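Local coordinates for protein cytochrome c (Rhodothermus marinus, PDB 3CP5) that probably carries electrons by means of a single covalently attached heme c, at residues Q28-F41 with E108-E122. Sequence-based numbering, arbitrary orientation.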
ATOM      1  N   GLN A  28      11.509 -13.243   8.018  1.00 18.86           N
ATOM      2  CA  GLN A  28      11.075 -13.665   6.711  1.00 20.85           C
ATOM      3  C   GLN A  28       9.586 -13.421   6.608  1.00 16.75           C
ATOM      4  O   GLN A  28       8.895 -13.240   7.601  1.00 20.28           O
ATOM      5  CB  GLN A  28      11.350 -15.109   6.453  1.00 28.71           C
ATOM      6  CG  GLN A  28      11.285 -16.065   7.603  1.00 30.69           C
ATOM      7  CD  GLN A  28      12.471 -17.000   7.478  1.00 34.52           C
ATOM      8  OE1 GLN A  28      13.167 -17.282   8.443  1.00 53.61           O
ATOM      9  NE2 GLN A  28      12.656 -17.467   6.255  1.00 41.15           N
ATOM     10  N   ILE A  29       9.177 -13.448   5.356  1.00 14.60           N
ATOM     11  CA  ILE A  29       7.757 -13.376   5.101  1.00 12.38           C
ATOM     12  C   ILE A  29       7.005 -14.514   5.785  1.00 14.34           C
ATOM     13  O   ILE A  29       7.452 -15.651   5.731  1.00 17.17           O
ATOM     14  CB  ILE A  29       7.534 -13.386   3.595  1.00 12.29           C
ATOM     15  CG1 ILE A  29       7.983 -12.038   3.014  1.00 12.08           C
ATOM     16  CG2 ILE A  29       6.093 -13.683   3.194  1.00 12.05           C
ATOM     17  CD1 ILE A  29       8.343 -12.103   1.571  1.00 14.08           C
ATOM     18  N   ASP A  30       5.869 -14.170   6.403  1.00 14.19           N
ATOM     19  CA  ASP A  30       4.931 -15.133   7.003  1.00 13.84           C
ATOM     20  C   ASP A  30       4.019 -15.571   5.878  1.00 13.62           C
ATOM     21  O   ASP A  30       3.156 -14.874   5.369  1.00 13.66           O
ATOM     22  CB  ASP A  30       4.205 -14.450   8.137  1.00 17.99           C
ATOM     23  CG  ASP A  30       3.145 -15.250   8.792  1.00 23.97           C
ATOM     24  OD1 ASP A  30       2.563 -16.164   8.175  1.00 27.38           O
ATOM     25  OD2 ASP A  30       2.810 -14.964   9.975  1.00 36.92           O
ATOM     26  N   ALA A  31       4.200 -16.778   5.368  1.00 20.51           N
ATOM     27  CA  ALA A  31       3.538 -17.204   4.133  1.00 19.94           C
ATOM     28  C   ALA A  31       2.032 -17.245   4.286  1.00 19.20           C
ATOM     29  O   ALA A  31       1.277 -16.908   3.364  1.00 18.60           O
ATOM     30  CB  ALA A  31       4.116 -18.537   3.678  1.00 26.83           C
ATOM     31  N   ALA A  32       1.521 -17.657   5.443  1.00 19.02           N
ATOM     32  CA  ALA A  32       0.063 -17.666   5.624  1.00 18.96           C
ATOM     33  C   ALA A  32      -0.483 -16.245   5.620  1.00 14.30           C
ATOM     34  O   ALA A  32      -1.589 -15.962   5.109  1.00 14.24           O
ATOM     35  CB  ALA A  32      -0.341 -18.322   6.918  1.00 21.72           C
ATOM     36  N   LEU A  33       0.242 -15.270   6.171  1.00 15.03           N
ATOM     37  CA  LEU A  33      -0.195 -13.866   6.184  1.00 12.70           C
ATOM     38  C   LEU A  33      -0.169 -13.273   4.790  1.00 11.62           C
ATOM     39  O   LEU A  33      -1.120 -12.629   4.348  1.00 11.28           O
ATOM     40  CB  LEU A  33       0.712 -13.073   7.089  1.00 10.80           C
ATOM     41  CG  LEU A  33       0.340 -11.599   7.300  1.00 11.09           C
ATOM     42  CD1 LEU A  33      -1.046 -11.376   7.867  1.00 13.48           C
ATOM     43  CD2 LEU A  33       1.432 -10.959   8.122  1.00 12.64           C
ATOM     44  N   ALA A  34       0.836 -13.673   4.001  1.00 10.95           N
ATOM     45  CA  ALA A  34       0.896 -13.269   2.597  1.00  9.95           C
ATOM     46  C   ALA A  34      -0.238 -13.851   1.752  1.00  9.23           C
ATOM     47  O   ALA A  34      -0.757 -13.182   0.888  1.00  9.49           O
ATOM     48  CB  ALA A  34       2.243 -13.651   1.990  1.00 13.02           C
ATOM     49  N   GLN A  35      -0.646 -15.091   2.019  1.00 11.83           N
ATOM     50  CA  GLN A  35      -1.771 -15.693   1.318  1.00 11.35           C
ATOM     51  C   GLN A  35      -3.054 -14.962   1.656  1.00 11.48           C
ATOM     52  O   GLN A  35      -3.865 -14.703   0.770  1.00 11.91           O
ATOM     53  CB  GLN A  35      -1.882 -17.201   1.648  1.00 15.16           C
ATOM     54  CG  GLN A  35      -3.013 -17.926   0.922  1.00 20.89           C
ATOM     55  CD  GLN A  35      -2.884 -17.584  -0.579  1.00 34.94           C
ATOM     56  OE1 GLN A  35      -1.939 -18.053  -1.228  1.00 50.01           O
ATOM     57  NE2 GLN A  35      -3.799 -16.768  -1.078  1.00 59.37           N
ATOM     58  N   GLN A  36      -3.286 -14.628   2.917  1.00 10.29           N
ATOM     59  CA  GLN A  36      -4.444 -13.820   3.311  1.00 10.56           C
ATOM     60  C   GLN A  36      -4.381 -12.515   2.544  1.00  8.99           C
ATOM     61  O   GLN A  36      -5.395 -12.051   1.954  1.00 10.28           O
ATOM     62  CB  GLN A  36      -4.447 -13.552   4.817  1.00 11.41           C
ATOM     63  CG  GLN A  36      -5.692 -12.783   5.245  1.00 11.87           C
ATOM     64  CD  GLN A  36      -5.673 -12.150   6.624  1.00 18.81           C
ATOM     65  OE1 GLN A  36      -4.662 -12.063   7.330  1.00 22.58           O
ATOM     66  NE2 GLN A  36      -6.852 -11.669   7.080  1.00 34.46           N
ATOM     67  N   GLY A  37      -3.242 -11.890   2.497  1.00  9.03           N
ATOM     68  CA  GLY A  37      -3.015 -10.662   1.736  1.00  9.29           C
ATOM     69  C   GLY A  37      -3.333 -10.742   0.254  1.00  8.42           C
ATOM     70  O   GLY A  37      -3.881  -9.813  -0.328  1.00  8.61           O
ATOM     71  N   GLU A  38      -3.004 -11.876  -0.349  1.00  9.14           N
ATOM     72  CA  GLU A  38      -3.334 -12.098  -1.760  1.00  9.91           C
ATOM     73  C   GLU A  38      -4.843 -12.059  -2.006  1.00 10.22           C
ATOM     74  O   GLU A  38      -5.356 -11.453  -2.945  1.00 10.22           O
ATOM     75  CB  GLU A  38      -2.735 -13.412  -2.223  1.00 10.64           C
ATOM     76  CG  GLU A  38      -2.937 -13.795  -3.664  1.00 15.15           C
ATOM     77  CD  GLU A  38      -2.181 -15.031  -4.119  1.00 25.39           C
ATOM     78  OE1 GLU A  38      -1.437 -15.648  -3.342  1.00 43.09           O
ATOM     79  OE2 GLU A  38      -2.348 -15.384  -5.306  1.00 42.16           O
ATOM     80  N   GLN A  39      -5.576 -12.780  -1.145  1.00  9.38           N
ATOM     81  CA  GLN A  39      -7.029 -12.804  -1.220  1.00 10.09           C
ATOM     82  C   GLN A  39      -7.571 -11.400  -1.033  1.00  8.96           C
ATOM     83  O   GLN A  39      -8.480 -10.979  -1.755  1.00  9.48           O
ATOM     84  CB  GLN A  39      -7.601 -13.738  -0.166  1.00 12.58           C
ATOM     85  CG  GLN A  39      -7.188 -15.187  -0.357  1.00 22.23           C
ATOM     86  CD  GLN A  39      -7.617 -16.017   0.851  1.00 31.25           C
ATOM     87  OE1 GLN A  39      -7.942 -15.500   1.930  1.00 36.35           O
ATOM     88  NE2 GLN A  39      -7.627 -17.318   0.635  1.00 48.16           N
ATOM     89  N   LEU A  40      -7.060 -10.672  -0.073  1.00  8.44           N
ATOM     90  CA  LEU A  40      -7.586  -9.330   0.191  1.00  8.82           C
ATOM     91  C   LEU A  40      -7.220  -8.357  -0.923  1.00  7.69           C
ATOM     92  O   LEU A  40      -8.027  -7.519  -1.288  1.00  9.12           O
ATOM     93  CB  LEU A  40      -6.959  -8.826   1.501  1.00  8.21           C
ATOM     94  CG  LEU A  40      -7.538  -9.389   2.773  1.00  8.23           C
ATOM     95  CD1 LEU A  40      -6.613  -9.102   3.953  1.00 10.51           C
ATOM     96  CD2 LEU A  40      -8.965  -8.950   3.056  1.00 15.02           C
ATOM     97  N   PHE A  41      -6.080  -8.543  -1.571  1.00  7.97           N
ATOM     98  CA  PHE A  41      -5.685  -7.705  -2.684  1.00  7.63           C
ATOM     99  C   PHE A  41      -6.642  -7.920  -3.867  1.00  8.36           C
ATOM    100  O   PHE A  41      -7.070  -6.973  -4.511  1.00  8.59           O
ATOM    101  CB  PHE A  41      -4.236  -7.996  -3.064  1.00  8.13           C
ATOM    102  CG  PHE A  41      -3.646  -7.085  -4.124  1.00  7.98           C
ATOM    103  CD1 PHE A  41      -2.963  -5.932  -3.796  1.00 10.08           C
ATOM    104  CD2 PHE A  41      -3.780  -7.414  -5.473  1.00 10.65           C
ATOM    105  CE1 PHE A  41      -2.416  -5.102  -4.728  1.00  9.41           C
ATOM    106  CE2 PHE A  41      -3.263  -6.569  -6.407  1.00 11.51           C
ATOM    107  CZ  PHE A  41      -2.595  -5.421  -6.066  1.00 11.33           C
ATOM    108  N   GLU A 108      -5.276  -4.826  10.492  1.00 11.96           N
ATOM    109  CA  GLU A 108      -4.816  -6.197  10.220  1.00 11.62           C
ATOM    110  C   GLU A 108      -4.967  -6.587   8.743  1.00  8.94           C
ATOM    111  O   GLU A 108      -4.123  -7.251   8.228  1.00 11.75           O
ATOM    112  CB  GLU A 108      -5.474  -7.306  11.064  1.00 17.50           C
ATOM    113  CG  GLU A 108      -4.741  -8.670  10.927  1.00 39.79           C
ATOM    114  CD  GLU A 108      -5.039  -9.537   9.692  1.00 54.92           C
ATOM    115  OE1 GLU A 108      -6.078  -9.383   9.040  1.00 44.59           O
ATOM    116  OE2 GLU A 108      -4.193 -10.422   9.456  1.00 71.36           O
ATOM    117  N   GLN A 109      -6.059  -6.135   8.103  1.00  9.37           N
ATOM    118  CA  GLN A 109      -6.213  -6.385   6.679  1.00  7.89           C
ATOM    119  C   GLN A 109      -5.092  -5.718   5.910  1.00  7.43           C
ATOM    120  O   GLN A 109      -4.492  -6.323   5.030  1.00  8.10           O
ATOM    121  CB  GLN A 109      -7.542  -5.879   6.140  1.00  7.39           C
ATOM    122  CG  GLN A 109      -8.752  -6.685   6.639  1.00  9.04           C
ATOM    123  CD  GLN A 109      -9.998  -5.926   6.220  1.00  9.05           C
ATOM    124  OE1 GLN A 109     -10.225  -4.813   6.693  1.00 10.48           O
ATOM    125  NE2 GLN A 109     -10.783  -6.481   5.277  1.00  9.33           N
ATOM    126  N   ALA A 110      -4.812  -4.450   6.243  1.00  8.48           N
ATOM    127  CA  ALA A 110      -3.760  -3.736   5.525  1.00  8.13           C
ATOM    128  C   ALA A 110      -2.404  -4.402   5.768  1.00  8.57           C
ATOM    129  O   ALA A 110      -1.569  -4.519   4.852  1.00  7.68           O
ATOM    130  CB  ALA A 110      -3.749  -2.263   5.941  1.00  9.14           C
ATOM    131  N   ARG A 111      -2.145  -4.881   6.990  1.00  7.82           N
ATOM    132  CA  ARG A 111      -0.849  -5.523   7.277  1.00  8.11           C
ATOM    133  C   ARG A 111      -0.694  -6.818   6.492  1.00  7.26           C
ATOM    134  O   ARG A 111       0.414  -7.155   6.030  1.00  7.95           O
ATOM    135  CB  ARG A 111      -0.755  -5.703   8.779  1.00 10.33           C
ATOM    136  CG  ARG A 111       0.546  -6.366   9.250  1.00 11.78           C
ATOM    137  CD  ARG A 111       1.756  -5.510   8.854  1.00 11.33           C
ATOM    138  NE  ARG A 111       3.022  -6.175   9.145  1.00 16.74           N
ATOM    139  CZ  ARG A 111       3.639  -7.056   8.337  1.00 20.91           C
ATOM    140  NH1 ARG A 111       3.162  -7.425   7.156  1.00 13.37           N
ATOM    141  NH2 ARG A 111       4.786  -7.566   8.749  1.00 24.48           N
ATOM    142  N   ALA A 112      -1.779  -7.572   6.280  1.00  8.07           N
ATOM    143  CA  ALA A 112      -1.753  -8.770   5.428  1.00  7.96           C
ATOM    144  C   ALA A 112      -1.443  -8.434   3.986  1.00  7.29           C
ATOM    145  O   ALA A 112      -0.627  -9.059   3.319  1.00  8.03           O
ATOM    146  CB  ALA A 112      -3.068  -9.551   5.582  1.00  8.24           C
ATOM    147  N   ILE A 113      -2.105  -7.388   3.450  1.00  8.13           N
ATOM    148  CA  ILE A 113      -1.839  -6.928   2.101  1.00  7.40           C
ATOM    149  C   ILE A 113      -0.393  -6.505   1.968  1.00  7.15           C
ATOM    150  O   ILE A 113       0.279  -6.831   0.970  1.00  7.90           O
ATOM    151  CB  ILE A 113      -2.837  -5.832   1.652  1.00  7.57           C
ATOM    152  CG1 ILE A 113      -4.265  -6.378   1.608  1.00  8.34           C
ATOM    153  CG2 ILE A 113      -2.440  -5.234   0.327  1.00  8.26           C
ATOM    154  CD1 ILE A 113      -5.333  -5.339   1.398  1.00 11.46           C
ATOM    155  N   LEU A 114       0.166  -5.823   2.981  1.00  7.97           N
ATOM    156  CA  LEU A 114       1.584  -5.444   2.926  1.00  8.15           C
ATOM    157  C   LEU A 114       2.490  -6.675   2.852  1.00  7.56           C
ATOM    158  O   LEU A 114       3.424  -6.684   2.052  1.00  7.60           O
ATOM    159  CB  LEU A 114       1.956  -4.621   4.162  1.00  9.00           C
ATOM    160  CG  LEU A 114       3.416  -4.219   4.335  1.00  7.63           C
ATOM    161  CD1 LEU A 114       3.853  -3.309   3.198  1.00 13.16           C
ATOM    162  CD2 LEU A 114       3.765  -3.627   5.661  1.00  9.57           C
ATOM    163  N   GLU A 115       2.157  -7.727   3.562  1.00  8.01           N
ATOM    164  CA  GLU A 115       2.886  -8.981   3.504  1.00  7.61           C
ATOM    165  C   GLU A 115       2.852  -9.597   2.098  1.00  7.91           C
ATOM    166  O   GLU A 115       3.886 -10.083   1.575  1.00  8.27           O
ATOM    167  CB  GLU A 115       2.404  -9.994   4.543  1.00  8.63           C
ATOM    168  CG  GLU A 115       3.481 -10.993   4.869  1.00  9.65           C
ATOM    169  CD  GLU A 115       4.576 -10.549   5.804  1.00 13.01           C
ATOM    170  OE1 GLU A 115       5.219 -11.445   6.396  1.00 14.85           O
ATOM    171  OE2 GLU A 115       4.770  -9.327   5.972  1.00 11.73           O
ATOM    172  N   TYR A 116       1.688  -9.574   1.463  1.00  7.22           N
ATOM    173  CA  TYR A 116       1.559  -9.987   0.080  1.00  7.70           C
ATOM    174  C   TYR A 116       2.426  -9.158  -0.853  1.00  7.99           C
ATOM    175  O   TYR A 116       3.138  -9.675  -1.734  1.00  8.09           O
ATOM    176  CB  TYR A 116       0.099  -9.953  -0.350  1.00  9.59           C
ATOM    177  CG  TYR A 116      -0.110 -10.199  -1.838  1.00  8.23           C
ATOM    178  CD1 TYR A 116       0.194 -11.416  -2.409  1.00 10.61           C
ATOM    179  CD2 TYR A 116      -0.621  -9.246  -2.685  1.00 10.83           C
ATOM    180  CE1 TYR A 116      -0.010 -11.655  -3.773  1.00 12.18           C
ATOM    181  CE2 TYR A 116      -0.825  -9.454  -4.021  1.00 10.13           C
ATOM    182  CZ  TYR A 116      -0.522 -10.669  -4.578  1.00 10.80           C
ATOM    183  OH  TYR A 116      -0.696 -10.896  -5.906  1.00 15.78           O
ATOM    184  N   LEU A 117       2.433  -7.851  -0.687  1.00  7.92           N
ATOM    185  CA  LEU A 117       3.277  -6.961  -1.476  1.00  7.58           C
ATOM    186  C   LEU A 117       4.769  -7.230  -1.292  1.00  9.61           C
ATOM    187  O   LEU A 117       5.549  -7.199  -2.227  1.00  8.27           O
ATOM    188  CB  LEU A 117       2.904  -5.495  -1.251  1.00  7.44           C
ATOM    189  CG  LEU A 117       1.517  -5.076  -1.730  1.00  8.68           C
ATOM    190  CD1 LEU A 117       1.175  -3.694  -1.207  1.00 10.78           C
ATOM    191  CD2 LEU A 117       1.425  -5.071  -3.239  1.00 11.72           C
ATOM    192  N   ARG A 118       5.232  -7.574  -0.087  1.00  8.69           N
ATOM    193  CA  ARG A 118       6.615  -8.011   0.152  1.00  9.41           C
ATOM    194  C   ARG A 118       6.897  -9.298  -0.627  1.00  9.49           C
ATOM    195  O   ARG A 118       7.962  -9.468  -1.225  1.00 10.75           O
ATOM    196  CB  ARG A 118       6.863  -8.230   1.648  1.00 11.23           C
ATOM    197  CG  ARG A 118       6.745  -6.970   2.500  1.00 14.39           C
ATOM    198  CD  ARG A 118       6.904  -7.265   3.992  1.00 19.69           C
ATOM    199  NE  ARG A 118       8.246  -7.701   4.379  1.00 30.75           N
ATOM    200  CZ  ARG A 118       8.637  -8.589   5.257  1.00 30.87           C
ATOM    201  NH1 ARG A 118       7.813  -9.332   5.987  1.00 27.12           N
ATOM    202  NH2 ARG A 118       9.912  -8.830   5.483  1.00 32.48           N
ATOM    203  N   GLN A 119       5.931 -10.212  -0.663  1.00  8.87           N
ATOM    204  CA  GLN A 119       6.090 -11.445  -1.376  1.00  9.10           C
ATOM    205  C   GLN A 119       6.183 -11.287  -2.882  1.00  9.78           C
ATOM    206  O   GLN A 119       7.053 -11.891  -3.529  1.00 10.73           O
ATOM    207  CB  GLN A 119       4.942 -12.412  -1.049  1.00 10.50           C
ATOM    208  CG  GLN A 119       5.120 -13.805  -1.690  1.00 11.70           C
ATOM    209  CD  GLN A 119       6.308 -14.537  -1.130  1.00 12.72           C
ATOM    210  OE1 GLN A 119       6.360 -14.822   0.068  1.00 16.43           O
ATOM    211  NE2 GLN A 119       7.269 -14.876  -1.980  1.00 14.54           N
ATOM    212  N   VAL A 120       5.322 -10.498  -3.489  1.00  8.15           N
ATOM    213  CA  VAL A 120       5.388 -10.342  -4.930  1.00  8.83           C
ATOM    214  C   VAL A 120       6.649  -9.612  -5.370  1.00  8.70           C
ATOM    215  O   VAL A 120       7.124  -9.882  -6.471  1.00  9.81           O
ATOM    216  CB  VAL A 120       4.125  -9.676  -5.509  1.00  9.94           C
ATOM    217  CG1 VAL A 120       2.866 -10.475  -5.195  1.00 11.81           C
ATOM    218  CG2 VAL A 120       3.922  -8.271  -5.012  1.00 10.42           C
ATOM    219  N   ALA A 121       7.219  -8.755  -4.521  1.00  8.51           N
ATOM    220  CA  ALA A 121       8.509  -8.126  -4.827  1.00 10.18           C
ATOM    221  C   ALA A 121       9.607  -9.171  -4.866  1.00 11.38           C
ATOM    222  O   ALA A 121      10.506  -9.068  -5.653  1.00 15.33           O
ATOM    223  CB  ALA A 121       8.835  -7.024  -3.810  1.00 11.38           C
ATOM    224  N   GLU A 122       9.521 -10.232  -4.069  1.00 11.36           N
ATOM    225  CA  GLU A 122      10.476 -11.348  -4.137  1.00 14.38           C
ATOM    226  C   GLU A 122      10.270 -12.277  -5.336  1.00 13.41           C
ATOM    227  O   GLU A 122      11.232 -12.833  -5.887  1.00 15.80           O
ATOM    228  CB  GLU A 122      10.392 -12.201  -2.873  1.00 14.27           C
ATOM    229  CG  GLU A 122      10.786 -11.528  -1.583  1.00 16.85           C
ATOM    230  CD  GLU A 122      12.246 -11.168  -1.456  1.00 13.02           C
ATOM    231  OE1 GLU A 122      12.806 -10.471  -2.335  1.00 18.50           O
ATOM    232  OE2 GLU A 122      12.877 -11.552  -0.460  1.00 16.56           O
TER
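Gly37 lies against Ala112 and Tyr116 where helix 31-44 crosses helix 107-123, counterparts of the N- and C-terminal helices whose crossing marks the cytochrome c fold. The axes of the two segments approach to 6.7 Å and cross at -103°. Glycine suits this place because a CB would run into the Ala112 carbonyl; instead Gly37 CA makes a CA-H...O contact with Ala112 O (3.3 Å). Knobs fit into holes around it: Ala112, small enough to let the helices close in, sits among Leu33, Gln36, Gly37 and Leu40; branched Leu33 fills the hole among Glu108, Arg111, Ala112 and Glu115; Tyr116 sits among Ala34, Gly37, Glu38 and Phe41. With its CG anti to the backbone N (chi1 173°), the tyrosine lays one flat ring face over Glu38 CA, a CH-pi contact, while Val120 CG1 covers the other. Phe41 meets this ring obliquely and reaches on to Cys45 and His49 of the heme site; Ile113, packed on Leu40, touches the heme itself.

The fit loosens toward solvent at Gln36, whose long chain extends to Glu108 for a bent hydrogen bond, Gln36 NE2 to Glu108 OE1 (3.1 Å).

Asp30 is the N-cap of helix 31-44, its OD1 accepting from Leu33 N. Buried Glu115 links this start to two arginines: the anti lone pair of Glu115 OE1 receives Asp30 N at 2.8 Å, almost straight at 175°, and Glu115 OE2 forms salt bridges with Arg111 NH1 (2.8 Å) and Arg118 NH1 from opposite faces of the carboxylate. An alanine here would probably leave Asp30 N without its acceptor and both arginines without the charge between them. Ile29 lays its CG1 over a face of the Arg118 guanidinium, 4.0 Å from Arg118 NH1.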